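Local structure of uncharacterized ParM protein (Staphylococcus aureus, 3JS6) at residues 68-71 and 72-76; 90-93 and 94-98; 100-103 and 104-107. The protein probably segregates plasmid DNA at cell division as an actin-like protein that assembles into filaments. All blocks are in the same frame, centred on the assembly; numbering follows the deposited sequence.

Contact 1: 68-71 and 72-76; sequences NDLD and KTTNT
The carboxylate of Asp69 and the chain of Lys72 cross at an angle, with OD1 of Asp69 lying 3.7 Å from CD of Lys72. The lysine runs extended past the carboxylate. Its charge stays distant: Lys72 NZ is 3.9 Å from Asp69 OD1, a long salt bridge. The other oxygen, Asp69 OD2, is bonded to the backbone N of Asp50, which holds the carboxylate from outside. At the second carboxylate, a water lies 2.6 Å from Asp71 OD1 and 3.1 Å from Thr74 O. Asp71 OD1 further pairs with Arg30 of strand 23-33. The backbone makes a short, weakly bonded helical turn at residues 70-73, in the actin-like N-terminal region. Lys72 N donates to Asp69 O at 2.9 Å, and Thr73 N to Leu70 O at 3.0 Å. Leu70 O also receives a weak bond from Thr74 N. Thr74 holds OG1 anti to its N (chi1 -177°), which puts CG2 between that N and the carbonyl carbon. There Thr74 CG2 lies against both Leu70 O, at 3.3 Å, and Leu70 CD1, at 3.6 Å. Both side chains rest on Leu65 of strand 64-66.

Contact 2: 90-93 and 94-98; sequences KSFK and DLVEC
Phe92 carries CG anti to the backbone N (chi1 -179°), while Val96 places CG2 beside its own N and anti to the carbonyl carbon. Together these torsions bring the valine methyl over one face of the phenylalanine ring. The two residues are four apart in the first turns of helix 90-104, an alpha helix of the actin-like N-terminal region. The methyl makes a CH-pi contact: Val96 CG2 is 3.9 Å from the centroid of the Phe92 ring and 26° off its normal. It is displaced toward the rim, so the nearest ring atom is CE1 of Phe92, at 3.5 Å from Val96 CG2. Leu95 reaches the same ring obliquely with CD2. Beyond these segments, Phe11 meets the ring edge-to-face, Tyr87 packs with its plane nearly perpendicular, and Leu136 of helix 128-137 also touches Phe92. The ring is buried.

The backbone bonds are the usual i to i+4 set. Val96 N donates to Phe92 O at 2.9 Å, and Asp94 N to Lys90 O at 2.8 Å. Lys90, bent at chi2 and chi4, comes back over Asp94. Its NZ makes a long salt bridge with OD1 of Asp94, but the position of that oxygen is less sure. Lys90 NZ also has a weak, long ion pair with Glu62.

Further along the helix, CG of Glu97 lies 3.5 Å from Lys93 O. Glu97 OE2 forms a salt bridge with Arg141 NH2. A water donates to Glu97 OE2 at 2.7 Å and to Lys93 O at 2.9 Å.

Contact 3: 100-103 and 104-107; sequences IGLL and AREV
The backbone passes from the last alpha-helical bonds of helix 90-104, Ala104 N to Ile100 O and Arg105 N to Gly101 O, both 2.9 Å, into a type I beta turn from Ala104 to Val107. Next, Glu106 N bonds Leu103 O at 3.0 Å. This is a three-residue step, and the donor stands 59° out of the carbonyl plane. Val107 N then closes the turn on Ala104 O. The chain leaves the helix here, on its way to strand 111-120.

Leu102 and Arg105 lie side by side and point the same way. CD2 of Leu102 comes within 3.4 Å of NH1 of Arg105, approaching the guanidinium obliquely. The arginine chain bends at chi2 and again at chi3 (-60°), which carries the guanidinium back alongside the leucine. Its far end is tied outside the turn: NH1 bonds OG of Ser52, and NH2 makes a salt bridge with Asp146. CB of Glu106 lies 3.3 Å from Leu103 O. Beyond it, the bend at chi2 (-55°) turns the Glu106 carboxylate toward a water.

That water joins three groups. It donates to Leu102 O at 2.8 Å and to Glu106 OE2 at 2.5 Å, and accepts from Arg105 NE at 3.1 Å. It sits at the edge of the guanidinium, in its plane.

On the buried side, Leu103 packs against strands 4-11, 15-20 and 23-33, touching Met7, Leu9, Ile20 and Phe25. Val107 joins it against Ile20 and also touches Tyr5. The water links Arg105 NE to Glu106 OE2, which would let the two opposite charges act on each other indirectly. It also gives Leu102 O a polar partner where the regular helix bonding ends.

The three contacts follow one another along the chain in the order 1, 2, 3, all within the actin-like N-terminal region. Contact 1 is built round the short helix 70-73, which comes just after strand 64-66. Contacts 2 and 3 share helix 90-104: contact 2 takes its start, contact 3 its end and the turn beyond. Their centres are about 14 Å apart. Contact 1 lies about 17 Å from contact 2 and about 20 Å from contact 3, centre to centre, and touches neither. All three have side chains on strand 23-33 of the large mixed sheet. Helix 90-104 thus packs on this sheet along its length. Contact 1 touches strands 23-33 and 64-66, which contact 2 also meets, through other residues.

Contact 1: 68-71 and 72-76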
ATOM      1  N   ASN A  68      -4.417  -9.769  10.821  1.00 24.27           N
ATOM      2  CA  ASN A  68      -5.494 -10.248   9.959  1.00 25.41           C
ATOM      3  C   ASN A  68      -6.672 -10.853  10.713  1.00 26.73           C
ATOM      4  O   ASN A  68      -7.814 -10.761  10.258  1.00 32.09           O
ATOM      5  CB  ASN A  68      -4.944 -11.286   8.987  1.00 26.53           C
ATOM      6  CG  ASN A  68      -4.145 -10.657   7.886  1.00 34.22           C
ATOM      7  OD1 ASN A  68      -4.665  -9.826   7.156  1.00 30.42           O
ATOM      8  ND2 ASN A  68      -2.875 -11.039   7.758  1.00 34.41           N
ATOM      9  N   ASP A  69      -6.407 -11.472  11.860  1.00 24.34           N
ATOM     10  CA  ASP A  69      -7.483 -12.102  12.633  1.00 22.39           C
ATOM     11  C   ASP A  69      -7.990 -11.241  13.776  1.00 26.96           C
ATOM     12  O   ASP A  69      -8.596 -11.754  14.733  1.00 27.74           O
ATOM     13  CB  ASP A  69      -7.022 -13.440  13.202  1.00 21.17           C
ATOM     14  CG  ASP A  69      -6.904 -14.512  12.145  1.00 33.35           C
ATOM     15  OD1 ASP A  69      -7.642 -14.430  11.149  1.00 30.61           O
ATOM     16  OD2 ASP A  69      -6.087 -15.442  12.315  1.00 31.83           O
ATOM     17  N   LEU A  70      -7.760  -9.936  13.670  1.00 22.68           N
ATOM     18  CA  LEU A  70      -8.181  -8.996  14.695  1.00 21.23           C
ATOM     19  C   LEU A  70      -9.586  -9.250  15.253  1.00 25.74           C
ATOM     20  O   LEU A  70      -9.771  -9.391  16.466  1.00 22.32           O
ATOM     21  CB  LEU A  70      -8.146  -7.561  14.147  1.00 21.41           C
ATOM     22  CG  LEU A  70      -8.625  -6.499  15.152  1.00 25.47           C
ATOM     23  CD1 LEU A  70      -7.728  -6.532  16.410  1.00 28.14           C
ATOM     24  CD2 LEU A  70      -8.588  -5.109  14.512  1.00 26.54           C
ATOM     25  N   ASP A  71     -10.570  -9.286  14.355  1.00 25.99           N
ATOM     26  CA  ASP A  71     -11.965  -9.436  14.754  1.00 29.20           C
ATOM     27  C   ASP A  71     -12.332 -10.806  15.314  1.00 31.39           C
ATOM     28  O   ASP A  71     -13.432 -10.991  15.851  1.00 30.31           O
ATOM     29  CB  ASP A  71     -12.875  -9.032  13.582  1.00 25.72           C
ATOM     30  CG  ASP A  71     -12.587  -7.609  13.089  1.00 40.09           C
ATOM     31  OD1 ASP A  71     -12.257  -6.715  13.915  1.00 32.05           O
ATOM     32  OD2 ASP A  71     -12.689  -7.377  11.868  1.00 42.95           O
ATOM     33  N   LYS A  72     -11.410 -11.760  15.193  1.00 27.12           N
ATOM     34  CA  LYS A  72     -11.623 -13.096  15.751  1.00 30.09           C
ATOM     35  C   LYS A  72     -11.160 -13.125  17.206  1.00 29.83           C
ATOM     36  O   LYS A  72     -11.450 -14.076  17.956  1.00 27.89           O
ATOM     37  CB  LYS A  72     -10.858 -14.153  14.941  1.00 27.53           C
ATOM     38  CG  LYS A  72     -11.443 -14.354  13.551  1.00 31.44           C
ATOM     39  CD  LYS A  72     -10.791 -15.482  12.760  1.00 33.10           C
ATOM     40  CE  LYS A  72     -11.380 -15.508  11.350  1.00 35.49           C
ATOM     41  NZ  LYS A  72     -10.838 -16.607  10.504  1.00 51.89           N
ATOM     42  N   THR A  73     -10.465 -12.075  17.640  1.00 29.84           N
ATOM     43  CA  THR A  73      -9.993 -12.071  19.021  1.00 26.92           C
ATOM     44  C   THR A  73     -10.554 -10.953  19.881  1.00 24.95           C
ATOM     45  O   THR A  73     -10.413 -10.964  21.108  1.00 30.97           O
ATOM     46  CB  THR A  73      -8.428 -12.047  19.086  1.00 34.72           C
ATOM     47  OG1 THR A  73      -8.000 -12.563  20.347  1.00 38.09           O
ATOM     48  CG2 THR A  73      -7.892 -10.633  18.943  1.00 29.13           C
ATOM     49  N   THR A  74     -11.216  -9.990  19.260  1.00 22.47           N
ATOM     50  CA  THR A  74     -11.748  -8.885  20.024  1.00 29.25           C
ATOM     51  C   THR A  74     -12.941  -8.277  19.309  1.00 28.00           C
ATOM     52  O   THR A  74     -13.194  -8.558  18.136  1.00 28.83           O
ATOM     53  CB  THR A  74     -10.649  -7.798  20.222  1.00 30.99           C
ATOM     54  OG1 THR A  74     -11.144  -6.731  21.045  1.00 29.99           O
ATOM     55  CG2 THR A  74     -10.235  -7.223  18.864  1.00 27.94           C
ATOM     56  N   ASN A  75     -13.643  -7.421  20.012  1.00 29.52           N
ATOM     57  CA  ASN A  75     -14.767  -6.781  19.442  1.00 27.76           C
ATOM     58  C   ASN A  75     -14.392  -5.308  19.309  1.00 31.74           C
ATOM     59  O   ASN A  75     -15.124  -4.518  18.732  1.00 32.45           O
ATOM     60  CB  ASN A  75     -16.019  -6.991  20.314  1.00 33.70           C
ATOM     61  CG  ASN A  75     -16.556  -8.396  20.172  1.00 28.67           C
ATOM     62  OD1 ASN A  75     -17.025  -8.774  19.101  1.00 37.46           O
ATOM     63  ND2 ASN A  75     -16.478  -9.168  21.252  1.00 41.43           N
ATOM     64  N   THR A  76     -13.157  -4.934  19.849  1.00 28.57           N
ATOM     65  CA  THR A  76     -12.659  -3.510  19.819  1.00 34.59           C
ATOM     66  C   THR A  76     -12.143  -3.050  18.452  1.00 29.07           C
ATOM     67  O   THR A  76     -11.821  -1.879  18.305  1.00 28.45           O
ATOM     68  CB  THR A  76     -11.537  -3.276  20.872  1.00 40.40           C
ATOM     69  OG1 THR A  76     -10.423  -4.137  20.572  1.00 28.67           O
ATOM     70  CG2 THR A  76     -12.049  -3.566  22.267  1.00 30.20           C
TER
HETATM   71  O   HOH W   1     -13.466  -6.265  16.120  1.00 30.22           O

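Contact 2: 90-93 and 94-98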
ATOM      1  N   LYS A  90      -4.968   9.618  16.686  1.00 30.78           N
ATOM      2  CA  LYS A  90      -4.489   8.494  17.501  1.00 29.44           C
ATOM      3  C   LYS A  90      -4.512   7.165  16.759  1.00 23.58           C
ATOM      4  O   LYS A  90      -3.540   6.419  16.782  1.00 23.84           O
ATOM      5  CB  LYS A  90      -5.349   8.390  18.758  1.00 34.72           C
ATOM      6  CG  LYS A  90      -5.279   7.070  19.473  1.00 36.89           C
ATOM      7  CD  LYS A  90      -4.186   7.053  20.495  1.00 45.04           C
ATOM      8  CE  LYS A  90      -4.350   5.841  21.388  1.00 45.08           C
ATOM      9  NZ  LYS A  90      -5.642   5.875  22.085  1.00 50.66           N
ATOM     10  N   SER A  91      -5.644   6.880  16.130  1.00 24.62           N
ATOM     11  CA  SER A  91      -5.886   5.683  15.327  1.00 30.20           C
ATOM     12  C   SER A  91      -4.708   5.354  14.393  1.00 26.10           C
ATOM     13  O   SER A  91      -4.161   4.237  14.367  1.00 21.99           O
ATOM     14  CB  SER A  91      -7.126   5.939  14.451  1.00 18.71           C
ATOM     15  OG  SER A  91      -7.650   4.744  13.951  1.00 49.52           O
ATOM     16  N   PHE A  92      -4.350   6.340  13.586  1.00 28.43           N
ATOM     17  CA  PHE A  92      -3.282   6.165  12.618  1.00 26.35           C
ATOM     18  C   PHE A  92      -1.928   6.100  13.290  1.00 28.13           C
ATOM     19  O   PHE A  92      -1.078   5.288  12.902  1.00 27.52           O
ATOM     20  CB  PHE A  92      -3.304   7.297  11.583  1.00 27.69           C
ATOM     21  CG  PHE A  92      -2.237   7.167  10.524  1.00 23.67           C
ATOM     22  CD1 PHE A  92      -1.072   7.923  10.594  1.00 30.89           C
ATOM     23  CD2 PHE A  92      -2.401   6.290   9.464  1.00 27.84           C
ATOM     24  CE1 PHE A  92      -0.087   7.809   9.617  1.00 21.39           C
ATOM     25  CE2 PHE A  92      -1.416   6.173   8.481  1.00 30.09           C
ATOM     26  CZ  PHE A  92      -0.258   6.937   8.564  1.00 24.18           C
ATOM     27  N   LYS A  93      -1.706   6.951  14.283  1.00 19.21           N
ATOM     28  CA  LYS A  93      -0.426   6.908  14.974  1.00 24.96           C
ATOM     29  C   LYS A  93      -0.186   5.535  15.587  1.00 20.64           C
ATOM     30  O   LYS A  93       0.934   5.038  15.546  1.00 19.40           O
ATOM     31  CB  LYS A  93      -0.347   7.997  16.045  1.00 27.65           C
ATOM     32  CG  LYS A  93      -0.246   9.385  15.423  1.00 38.60           C
ATOM     33  CD  LYS A  93       0.039  10.477  16.439  1.00 42.44           C
ATOM     34  CE  LYS A  93      -1.187  10.887  17.208  1.00 48.14           C
ATOM     35  NZ  LYS A  93      -0.861  12.080  18.035  1.00 52.22           N
ATOM     36  N   ASP A  94      -1.229   4.918  16.147  1.00 22.00           N
ATOM     37  CA  ASP A  94      -1.079   3.595  16.751  1.00 21.68           C
ATOM     38  C   ASP A  94      -0.807   2.549  15.660  1.00 19.97           C
ATOM     39  O   ASP A  94       0.003   1.635  15.847  1.00 23.27           O
ATOM     40  CB  ASP A  94      -2.340   3.205  17.543  1.00 19.35           C
ATOM     41  CG  ASP A  94      -2.502   4.006  18.850  1.00 34.59           C
ATOM     42  OD1 ASP A  94      -3.610   3.994  19.428  1.00 31.31           O
ATOM     43  OD2 ASP A  94      -1.524   4.635  19.316  1.00 35.83           O
ATOM     44  N   LEU A  95      -1.496   2.682  14.530  1.00 19.68           N
ATOM     45  CA  LEU A  95      -1.315   1.788  13.399  1.00 23.52           C
ATOM     46  C   LEU A  95       0.169   1.823  12.957  1.00 22.93           C
ATOM     47  O   LEU A  95       0.783   0.786  12.688  1.00 22.53           O
ATOM     48  CB  LEU A  95      -2.188   2.231  12.232  1.00 23.41           C
ATOM     49  CG  LEU A  95      -2.021   1.439  10.915  1.00 25.37           C
ATOM     50  CD1 LEU A  95      -2.566   0.004  11.090  1.00 28.13           C
ATOM     51  CD2 LEU A  95      -2.780   2.151   9.790  1.00 24.81           C
ATOM     52  N   VAL A  96       0.734   3.020  12.872  1.00 19.12           N
ATOM     53  CA  VAL A  96       2.138   3.153  12.465  1.00 19.02           C
ATOM     54  C   VAL A  96       3.055   2.400  13.446  1.00 17.87           C
ATOM     55  O   VAL A  96       3.936   1.638  13.022  1.00 20.82           O
ATOM     56  CB  VAL A  96       2.548   4.644  12.376  1.00 17.71           C
ATOM     57  CG1 VAL A  96       4.071   4.766  12.163  1.00 17.87           C
ATOM     58  CG2 VAL A  96       1.821   5.306  11.216  1.00 22.38           C
ATOM     59  N   GLU A  97       2.856   2.596  14.753  1.00 17.81           N
ATOM     60  CA  GLU A  97       3.681   1.885  15.740  1.00 17.17           C
ATOM     61  C   GLU A  97       3.550   0.347  15.629  1.00 17.36           C
ATOM     62  O   GLU A  97       4.557  -0.361  15.700  1.00 16.40           O
ATOM     63  CB  GLU A  97       3.330   2.298  17.181  1.00 24.32           C
ATOM     64  CG  GLU A  97       3.590   3.763  17.517  1.00 25.44           C
ATOM     65  CD  GLU A  97       5.022   4.162  17.275  1.00 30.58           C
ATOM     66  OE1 GLU A  97       5.913   3.446  17.762  1.00 32.10           O
ATOM     67  OE2 GLU A  97       5.251   5.183  16.593  1.00 37.61           O
ATOM     68  N   CYS A  98       2.326  -0.179  15.495  1.00 17.86           N
ATOM     69  CA  CYS A  98       2.153  -1.644  15.367  1.00 22.32           C
ATOM     70  C   CYS A  98       2.779  -2.211  14.080  1.00 17.50           C
ATOM     71  O   CYS A  98       3.277  -3.339  14.068  1.00 21.38           O
ATOM     72  CB  CYS A  98       0.663  -2.021  15.408  1.00 18.91           C
ATOM     73  SG  CYS A  98      -0.092  -1.602  16.996  1.00 27.76           S
TER
HETATM   74  O   HOH W   2       3.301   6.654  15.414  1.00 27.00           O

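Contact 3: 100-103 and 104-107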
ATOM      1  N   ILE A 100       5.343  -0.846  12.448  1.00 17.74           N
ATOM      2  CA  ILE A 100       6.784  -0.829  12.643  1.00 17.04           C
ATOM      3  C   ILE A 100       7.141  -2.007  13.551  1.00 17.31           C
ATOM      4  O   ILE A 100       8.100  -2.741  13.296  1.00 20.45           O
ATOM      5  CB  ILE A 100       7.232   0.509  13.269  1.00 17.56           C
ATOM      6  CG1 ILE A 100       7.192   1.597  12.178  1.00 17.03           C
ATOM      7  CG2 ILE A 100       8.618   0.350  13.906  1.00 24.47           C
ATOM      8  CD1 ILE A 100       7.478   3.011  12.666  1.00 22.41           C
ATOM      9  N   GLY A 101       6.345  -2.216  14.597  1.00 17.89           N
ATOM     10  CA  GLY A 101       6.607  -3.314  15.509  1.00 22.36           C
ATOM     11  C   GLY A 101       6.589  -4.692  14.858  1.00 25.24           C
ATOM     12  O   GLY A 101       7.422  -5.550  15.185  1.00 19.78           O
ATOM     13  N   LEU A 102       5.647  -4.919  13.942  1.00 23.34           N
ATOM     14  CA  LEU A 102       5.543  -6.214  13.257  1.00 24.35           C
ATOM     15  C   LEU A 102       6.803  -6.477  12.443  1.00 22.42           C
ATOM     16  O   LEU A 102       7.279  -7.606  12.373  1.00 21.63           O
ATOM     17  CB  LEU A 102       4.346  -6.263  12.297  1.00 26.16           C
ATOM     18  CG  LEU A 102       3.024  -6.916  12.702  1.00 34.69           C
ATOM     19  CD1 LEU A 102       2.150  -7.014  11.430  1.00 25.49           C
ATOM     20  CD2 LEU A 102       3.245  -8.320  13.320  1.00 25.16           C
ATOM     21  N   LEU A 103       7.316  -5.442  11.791  1.00 19.72           N
ATOM     22  CA  LEU A 103       8.531  -5.618  11.020  1.00 22.09           C
ATOM     23  C   LEU A 103       9.719  -5.842  11.967  1.00 18.22           C
ATOM     24  O   LEU A 103      10.568  -6.703  11.695  1.00 18.56           O
ATOM     25  CB  LEU A 103       8.781  -4.427  10.096  1.00 13.99           C
ATOM     26  CG  LEU A 103       7.726  -4.189   8.985  1.00 19.28           C
ATOM     27  CD1 LEU A 103       8.196  -3.058   8.057  1.00 16.85           C
ATOM     28  CD2 LEU A 103       7.493  -5.468   8.159  1.00 16.78           C
ATOM     29  N   ALA A 104       9.748  -5.119  13.090  1.00 16.08           N
ATOM     30  CA  ALA A 104      10.838  -5.265  14.062  1.00 21.13           C
ATOM     31  C   ALA A 104      10.891  -6.680  14.622  1.00 23.49           C
ATOM     32  O   ALA A 104      11.972  -7.226  14.865  1.00 21.06           O
ATOM     33  CB  ALA A 104      10.688  -4.232  15.226  1.00 17.62           C
ATOM     34  N   ARG A 105       9.726  -7.289  14.804  1.00 15.83           N
ATOM     35  CA  ARG A 105       9.674  -8.629  15.350  1.00 22.39           C
ATOM     36  C   ARG A 105      10.357  -9.642  14.418  1.00 24.38           C
ATOM     37  O   ARG A 105      10.730 -10.727  14.847  1.00 21.88           O
ATOM     38  CB  ARG A 105       8.222  -9.051  15.598  1.00 17.65           C
ATOM     39  CG  ARG A 105       8.085 -10.270  16.521  1.00 31.18           C
ATOM     40  CD  ARG A 105       7.606 -11.481  15.735  1.00 41.45           C
ATOM     41  NE  ARG A 105       6.299 -11.240  15.121  1.00 41.04           N
ATOM     42  CZ  ARG A 105       5.139 -11.344  15.763  1.00 49.49           C
ATOM     43  NH1 ARG A 105       4.003 -11.095  15.122  1.00 46.87           N
ATOM     44  NH2 ARG A 105       5.111 -11.722  17.038  1.00 39.61           N
ATOM     45  N   GLU A 106      10.501  -9.292  13.145  1.00 18.69           N
ATOM     46  CA  GLU A 106      11.154 -10.195  12.191  1.00 25.63           C
ATOM     47  C   GLU A 106      12.678 -10.134  12.281  1.00 28.35           C
ATOM     48  O   GLU A 106      13.364 -10.847  11.564  1.00 29.00           O
ATOM     49  CB  GLU A 106      10.696  -9.889  10.762  1.00 20.71           C
ATOM     50  CG  GLU A 106       9.205 -10.187  10.513  1.00 21.23           C
ATOM     51  CD  GLU A 106       8.822 -11.620  10.877  1.00 31.41           C
ATOM     52  OE1 GLU A 106       9.666 -12.539  10.744  1.00 30.30           O
ATOM     53  OE2 GLU A 106       7.670 -11.842  11.283  1.00 40.10           O
ATOM     54  N   VAL A 107      13.208  -9.281  13.154  1.00 23.86           N
ATOM     55  CA  VAL A 107      14.668  -9.172  13.322  1.00 22.28           C
ATOM     56  C   VAL A 107      14.951  -9.844  14.655  1.00 25.90           C
ATOM     57  O   VAL A 107      14.447  -9.409  15.679  1.00 22.43           O
ATOM     58  CB  VAL A 107      15.151  -7.707  13.423  1.00 25.16           C
ATOM     59  CG1 VAL A 107      16.651  -7.697  13.757  1.00 30.81           C
ATOM     60  CG2 VAL A 107      14.880  -6.940  12.102  1.00 29.17           C
TER
HETATM   61  O   HOH W   3       6.174 -10.157  12.259  1.00 25.54           O